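Local structure of possible metal-dependent hydrolase (Veillonella parvula, 3RPC) at residues Q6-T14 with P50-L61. The protein is a probable metal-dependent hydrolase of the metallo-beta-lactamase superfamily, binding a pair of zinc ions, with a substrate that remains to be established. Numbering follows the deposited sequence.
Sequences QYTHIRNAT and PMVDLPLSMDDL
Arg11 drives its guanidinium between Pro50 and Leu54, a worked example of how a buried arginine ties a coil segment to the end of a strand. Leu54 CD2 sits over the centre of one face, 3.6 Å from Arg11 CZ, while Pro50 CG covers the opposite face nearer its rim, 3.4 Å from Arg11 NH1. Val52 O comes in near the edge, tilted 26° from the guanidinium plane, and accepts from Arg11 NH1 at 2.8 Å. This bond uses a lone pair in the carbonyl plane but is bent (N-H...O 137°). The extended start of the chain carries Arg11 CD alongside Val52 CG2, and a bend at the CG-CD bond (chi3 61°) turns the planar group into its slot. Arg11 NH2 is gripped by Phe29 O and Ala31 O, so polar bonds as well as the two apolar faces fix the group's rotation.

Around the Ile10 side chain the contacts are apolar and looser. Its CG2 branch meets Leu54 CD2 at 3.9 Å and Leu61 CD1 at 4.0 Å; CD1 reaches Leu56 CD2 at 3.8 Å. Ile10 O rests against Pro55 CG at 3.3 Å. Pro55 and Leu56 line this partly exposed margin, and on the solvent side Asp53 turns away, its carboxylate accepting from Lys33 N.

A classic beta bulge, in which Ile10 N and Arg11 N both donate to Thr14 O, closes strand 6-11 at a type II' turn into strand 14-19. Segment 50-61 passes this end of the sheet and enters helix 58-62, N-capped by Ser57, where Leu61 packs on Leu25 of strand 22-26.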
ATOM      1  N   GLN A   6       8.504  14.713 -22.816  1.00 19.26           N
ATOM      2  CA  GLN A   6       7.135  14.893 -23.259  1.00 19.73           C
ATOM      3  C   GLN A   6       6.289  13.664 -22.965  1.00 16.79           C
ATOM      4  O   GLN A   6       6.814  12.561 -22.750  1.00 18.39           O
ATOM      5  CB  GLN A   6       7.107  15.165 -24.767  1.00 20.70           C
ATOM      6  CG  GLN A   6       7.665  14.011 -25.592  1.00 21.29           C
ATOM      7  CD  GLN A   6       7.477  14.207 -27.077  1.00 23.99           C
ATOM      8  OE1 GLN A   6       7.734  15.287 -27.608  1.00 24.58           O
ATOM      9  NE2 GLN A   6       6.999  13.170 -27.753  1.00 24.42           N
ATOM     10  N   TYR A   7       4.976  13.870 -22.967  1.00 17.12           N
ATOM     11  CA  TYR A   7       4.022  12.780 -22.851  1.00 16.43           C
ATOM     12  C   TYR A   7       3.101  12.809 -24.061  1.00 16.38           C
ATOM     13  O   TYR A   7       2.415  13.802 -24.309  1.00 18.70           O
ATOM     14  CB  TYR A   7       3.212  12.882 -21.542  1.00 18.54           C
ATOM     15  CG  TYR A   7       2.122  11.834 -21.452  1.00 16.62           C
ATOM     16  CD1 TYR A   7       2.427  10.515 -21.141  1.00 17.98           C
ATOM     17  CD2 TYR A   7       0.794  12.154 -21.708  1.00 17.99           C
ATOM     18  CE1 TYR A   7       1.442   9.544 -21.084  1.00 17.81           C
ATOM     19  CE2 TYR A   7      -0.200  11.189 -21.646  1.00 17.33           C
ATOM     20  CZ  TYR A   7       0.131   9.886 -21.337  1.00 16.59           C
ATOM     21  OH  TYR A   7      -0.850   8.923 -21.294  1.00 18.95           O
ATOM     22  N   THR A   8       3.102  11.729 -24.828  1.00 16.96           N
ATOM     23  CA  THR A   8       2.166  11.585 -25.927  1.00 18.03           C
ATOM     24  C   THR A   8       1.054  10.653 -25.494  1.00 18.02           C
ATOM     25  O   THR A   8       1.288   9.470 -25.229  1.00 17.18           O
ATOM     26  CB  THR A   8       2.844  11.004 -27.177  1.00 18.83           C
ATOM     27  OG1 THR A   8       3.846  11.917 -27.646  1.00 21.37           O
ATOM     28  CG2 THR A   8       1.812  10.782 -28.268  1.00 20.66           C
ATOM     29  N   HIS A   9      -0.160  11.178 -25.398  1.00 15.72           N
ATOM     30  CA  HIS A   9      -1.260  10.315 -25.035  1.00 15.13           C
ATOM     31  C   HIS A   9      -1.659   9.435 -26.209  1.00 18.02           C
ATOM     32  O   HIS A   9      -1.686   9.908 -27.341  1.00 19.60           O
ATOM     33  CB  HIS A   9      -2.478  11.088 -24.548  1.00 15.77           C
ATOM     34  CG  HIS A   9      -3.474  10.188 -23.911  1.00 15.12           C
ATOM     35  ND1 HIS A   9      -3.117   9.321 -22.902  1.00 18.20           N
ATOM     36  CD2 HIS A   9      -4.778   9.947 -24.181  1.00 18.40           C
ATOM     37  CE1 HIS A   9      -4.169   8.604 -22.555  1.00 19.59           C
ATOM     38  NE2 HIS A   9      -5.188   8.964 -23.314  1.00 17.74           N
ATOM     39  N   ILE A  10      -1.948   8.161 -25.952  1.00 16.12           N
ATOM     40  CA  ILE A  10      -2.364   7.253 -27.030  1.00 16.40           C
ATOM     41  C   ILE A  10      -3.867   6.963 -26.942  1.00 16.19           C
ATOM     42  O   ILE A  10      -4.639   7.409 -27.790  1.00 16.21           O
ATOM     43  CB  ILE A  10      -1.527   5.954 -27.069  1.00 18.30           C
ATOM     44  CG1 ILE A  10      -0.040   6.284 -27.247  1.00 20.34           C
ATOM     45  CG2 ILE A  10      -2.002   5.035 -28.202  1.00 17.90           C
ATOM     46  CD1 ILE A  10       0.285   7.045 -28.515  1.00 21.79           C
ATOM     47  N   ARG A  11      -4.292   6.254 -25.900  1.00 14.50           N
ATOM     48  CA  ARG A  11      -5.706   5.894 -25.779  1.00 14.73           C
ATOM     49  C   ARG A  11      -5.930   5.256 -24.417  1.00 13.95           C
ATOM     50  O   ARG A  11      -5.171   4.397 -24.026  1.00 14.98           O
ATOM     51  CB  ARG A  11      -6.118   4.920 -26.893  1.00 17.13           C
ATOM     52  CG  ARG A  11      -7.638   4.659 -26.928  1.00 15.24           C
ATOM     53  CD  ARG A  11      -8.015   3.601 -27.978  1.00 15.79           C
ATOM     54  NE  ARG A  11      -7.378   2.321 -27.694  1.00 16.73           N
ATOM     55  CZ  ARG A  11      -7.440   1.256 -28.491  1.00 18.36           C
ATOM     56  NH1 ARG A  11      -8.129   1.305 -29.626  1.00 16.90           N
ATOM     57  NH2 ARG A  11      -6.811   0.133 -28.151  1.00 17.88           N
ATOM     58  N   ASN A  12      -6.991   5.677 -23.727  1.00 14.30           N
ATOM     59  CA  ASN A  12      -7.277   5.224 -22.354  1.00 15.60           C
ATOM     60  C   ASN A  12      -6.122   5.580 -21.406  1.00 14.05           C
ATOM     61  O   ASN A  12      -5.853   6.761 -21.197  1.00 16.54           O
ATOM     62  CB  ASN A  12      -7.612   3.728 -22.304  1.00 15.37           C
ATOM     63  CG  ASN A  12      -8.367   3.339 -21.033  1.00 15.93           C
ATOM     64  OD1 ASN A  12      -9.291   4.045 -20.605  1.00 17.20           O
ATOM     65  ND2 ASN A  12      -7.990   2.220 -20.435  1.00 16.91           N
ATOM     66  N   ALA A  13      -5.430   4.578 -20.867  1.00 15.78           N
ATOM     67  CA  ALA A  13      -4.259   4.831 -20.022  1.00 14.48           C
ATOM     68  C   ALA A  13      -2.947   4.590 -20.771  1.00 15.21           C
ATOM     69  O   ALA A  13      -1.870   4.670 -20.188  1.00 16.16           O
ATOM     70  CB  ALA A  13      -4.302   3.963 -18.756  1.00 14.42           C
ATOM     71  N   THR A  14      -3.039   4.302 -22.066  1.00 14.81           N
ATOM     72  CA  THR A  14      -1.849   4.024 -22.860  1.00 16.14           C
ATOM     73  C   THR A  14      -1.238   5.337 -23.321  1.00 15.52           C
ATOM     74  O   THR A  14      -1.928   6.186 -23.872  1.00 16.01           O
ATOM     75  CB  THR A  14      -2.186   3.167 -24.096  1.00 15.02           C
ATOM     76  OG1 THR A  14      -2.846   1.966 -23.685  1.00 15.56           O
ATOM     77  CG2 THR A  14      -0.920   2.808 -24.891  1.00 15.04           C
ATOM     78  N   PRO A  50     -12.338  -1.440 -27.168  1.00 16.59           N
ATOM     79  CA  PRO A  50     -12.300   0.018 -27.015  1.00 16.55           C
ATOM     80  C   PRO A  50     -13.261   0.718 -27.972  1.00 18.69           C
ATOM     81  O   PRO A  50     -13.503   0.233 -29.079  1.00 19.26           O
ATOM     82  CB  PRO A  50     -10.847   0.369 -27.344  1.00 16.56           C
ATOM     83  CG  PRO A  50     -10.387  -0.736 -28.224  1.00 20.47           C
ATOM     84  CD  PRO A  50     -11.090  -1.966 -27.749  1.00 16.01           C
HETATM   85  N   MSE A  51     -13.809   1.855 -27.560  1.00 18.46           N
HETATM   86  CA  MSE A  51     -14.835   2.503 -28.367  1.00 19.00           C
HETATM   87  C   MSE A  51     -14.277   3.332 -29.522  1.00 19.27           C
HETATM   88  O   MSE A  51     -15.035   3.773 -30.389  1.00 19.21           O
HETATM   89  CB  MSE A  51     -15.755   3.356 -27.496  1.00 22.90           C
HETATM   90  CG  MSE A  51     -15.094   4.582 -26.951  1.00 23.59           C
HETATM   91 SE   MSE A  51     -16.240   5.481 -25.644  0.44 25.47          SE
HETATM   92  CE  MSE A  51     -16.870   3.999 -24.648  1.00 11.40           C
ATOM     93  N   VAL A  52     -12.957   3.523 -29.548  1.00 17.64           N
ATOM     94  CA  VAL A  52     -12.308   4.224 -30.652  1.00 16.15           C
ATOM     95  C   VAL A  52     -11.067   3.444 -31.037  1.00 17.36           C
ATOM     96  O   VAL A  52     -10.513   2.724 -30.211  1.00 17.91           O
ATOM     97  CB  VAL A  52     -11.902   5.668 -30.285  1.00 18.27           C
ATOM     98  CG1 VAL A  52     -13.136   6.495 -29.957  1.00 21.45           C
ATOM     99  CG2 VAL A  52     -10.940   5.677 -29.102  1.00 16.35           C
ATOM    100  N   ASP A  53     -10.662   3.571 -32.299  1.00 17.54           N
ATOM    101  CA  ASP A  53      -9.419   2.979 -32.780  1.00 15.79           C
ATOM    102  C   ASP A  53      -8.236   3.780 -32.258  1.00 20.08           C
ATOM    103  O   ASP A  53      -8.398   4.901 -31.771  1.00 22.05           O
ATOM    104  CB  ASP A  53      -9.403   2.955 -34.313  1.00 20.18           C
ATOM    105  CG  ASP A  53     -10.163   1.773 -34.881  1.00 24.52           C
ATOM    106  OD1 ASP A  53      -9.814   0.618 -34.537  1.00 22.41           O
ATOM    107  OD2 ASP A  53     -11.121   1.998 -35.658  1.00 23.25           O
ATOM    108  N   LEU A  54      -7.042   3.208 -32.357  1.00 18.51           N
ATOM    109  CA  LEU A  54      -5.835   3.938 -31.998  1.00 16.92           C
ATOM    110  C   LEU A  54      -5.688   5.163 -32.897  1.00 20.37           C
ATOM    111  O   LEU A  54      -6.136   5.157 -34.051  1.00 19.58           O
ATOM    112  CB  LEU A  54      -4.608   3.039 -32.154  1.00 17.95           C
ATOM    113  CG  LEU A  54      -4.475   1.836 -31.217  1.00 17.66           C
ATOM    114  CD1 LEU A  54      -3.337   0.921 -31.685  1.00 19.24           C
ATOM    115  CD2 LEU A  54      -4.256   2.273 -29.758  1.00 18.70           C
ATOM    116  N   PRO A  55      -5.043   6.218 -32.382  1.00 18.12           N
ATOM    117  CA  PRO A  55      -4.883   7.466 -33.146  1.00 20.69           C
ATOM    118  C   PRO A  55      -3.681   7.457 -34.089  1.00 23.02           C
ATOM    119  O   PRO A  55      -3.473   8.438 -34.813  1.00 25.08           O
ATOM    120  CB  PRO A  55      -4.655   8.502 -32.046  1.00 21.24           C
ATOM    121  CG  PRO A  55      -3.931   7.724 -30.985  1.00 21.61           C
ATOM    122  CD  PRO A  55      -4.599   6.367 -30.981  1.00 18.65           C
ATOM    123  N   LEU A  56      -2.902   6.381 -34.077  1.00 20.01           N
ATOM    124  CA  LEU A  56      -1.751   6.278 -34.965  1.00 22.21           C
ATOM    125  C   LEU A  56      -1.525   4.832 -35.365  1.00 19.59           C
ATOM    126  O   LEU A  56      -2.058   3.916 -34.743  1.00 19.59           O
ATOM    127  CB  LEU A  56      -0.505   6.866 -34.299  1.00 25.28           C
ATOM    128  CG  LEU A  56       0.164   6.109 -33.151  1.00 27.04           C
ATOM    129  CD1 LEU A  56       1.388   6.874 -32.675  1.00 31.06           C
ATOM    130  CD2 LEU A  56      -0.794   5.854 -31.982  1.00 29.62           C
ATOM    131  N   SER A  57      -0.751   4.632 -36.428  1.00 19.81           N
ATOM    132  CA  SER A  57      -0.421   3.288 -36.889  1.00 19.11           C
ATOM    133  C   SER A  57       0.454   2.573 -35.872  1.00 20.18           C
ATOM    134  O   SER A  57       1.169   3.202 -35.084  1.00 20.94           O
ATOM    135  CB  SER A  57       0.317   3.353 -38.230  1.00 18.05           C
ATOM    136  OG  SER A  57       1.621   3.865 -38.032  1.00 25.50           O
HETATM  137  N   MSE A  58       0.401   1.251 -35.894  1.00 19.35           N
HETATM  138  CA  MSE A  58       1.200   0.454 -34.973  1.00 20.24           C
HETATM  139  C   MSE A  58       2.689   0.751 -35.152  1.00 23.32           C
HETATM  140  O   MSE A  58       3.454   0.783 -34.185  1.00 20.80           O
HETATM  141  CB  MSE A  58       0.915  -1.036 -35.166  1.00 23.55           C
HETATM  142  CG  MSE A  58       1.595  -1.928 -34.152  1.00 20.39           C
HETATM  143 SE   MSE A  58       0.988  -1.644 -32.318  0.54 23.97          SE
HETATM  144  CE  MSE A  58      -0.874  -2.114 -32.532  1.00 24.88           C
ATOM    145  N   ASP A  59       3.104   0.981 -36.389  1.00 21.16           N
ATOM    146  CA  ASP A  59       4.498   1.312 -36.637  1.00 25.49           C
ATOM    147  C   ASP A  59       4.912   2.586 -35.914  1.00 21.70           C
ATOM    148  O   ASP A  59       5.969   2.630 -35.279  1.00 23.09           O
ATOM    149  CB  ASP A  59       4.768   1.465 -38.130  1.00 31.62           C
ATOM    150  CG  ASP A  59       6.183   1.923 -38.410  1.00 47.94           C
ATOM    151  OD1 ASP A  59       7.112   1.108 -38.223  1.00 51.46           O
ATOM    152  OD2 ASP A  59       6.366   3.094 -38.807  1.00 54.45           O
ATOM    153  N   ASP A  60       4.079   3.620 -36.009  1.00 21.70           N
ATOM    154  CA  ASP A  60       4.376   4.889 -35.354  1.00 23.92           C
ATOM    155  C   ASP A  60       4.304   4.736 -33.841  1.00 25.36           C
ATOM    156  O   ASP A  60       5.097   5.324 -33.111  1.00 24.99           O
ATOM    157  CB  ASP A  60       3.433   5.993 -35.839  1.00 27.27           C
ATOM    158  CG  ASP A  60       3.814   6.517 -37.213  1.00 42.74           C
ATOM    159  OD1 ASP A  60       3.129   7.430 -37.720  1.00 51.92           O
ATOM    160  OD2 ASP A  60       4.808   6.017 -37.785  1.00 45.80           O
ATOM    161  N   LEU A  61       3.362   3.928 -33.377  1.00 21.62           N
ATOM    162  CA  LEU A  61       3.220   3.704 -31.942  1.00 22.16           C
ATOM    163  C   LEU A  61       4.485   3.068 -31.382  1.00 21.63           C
ATOM    164  O   LEU A  61       5.003   3.495 -30.349  1.00 22.43           O
ATOM    165  CB  LEU A  61       1.998   2.825 -31.664  1.00 19.33           C
ATOM    166  CG  LEU A  61       1.590   2.603 -30.201  1.00 26.27           C
ATOM    167  CD1 LEU A  61       0.109   2.263 -30.118  1.00 31.63           C
ATOM    168  CD2 LEU A  61       2.426   1.519 -29.556  1.00 28.09           C
TER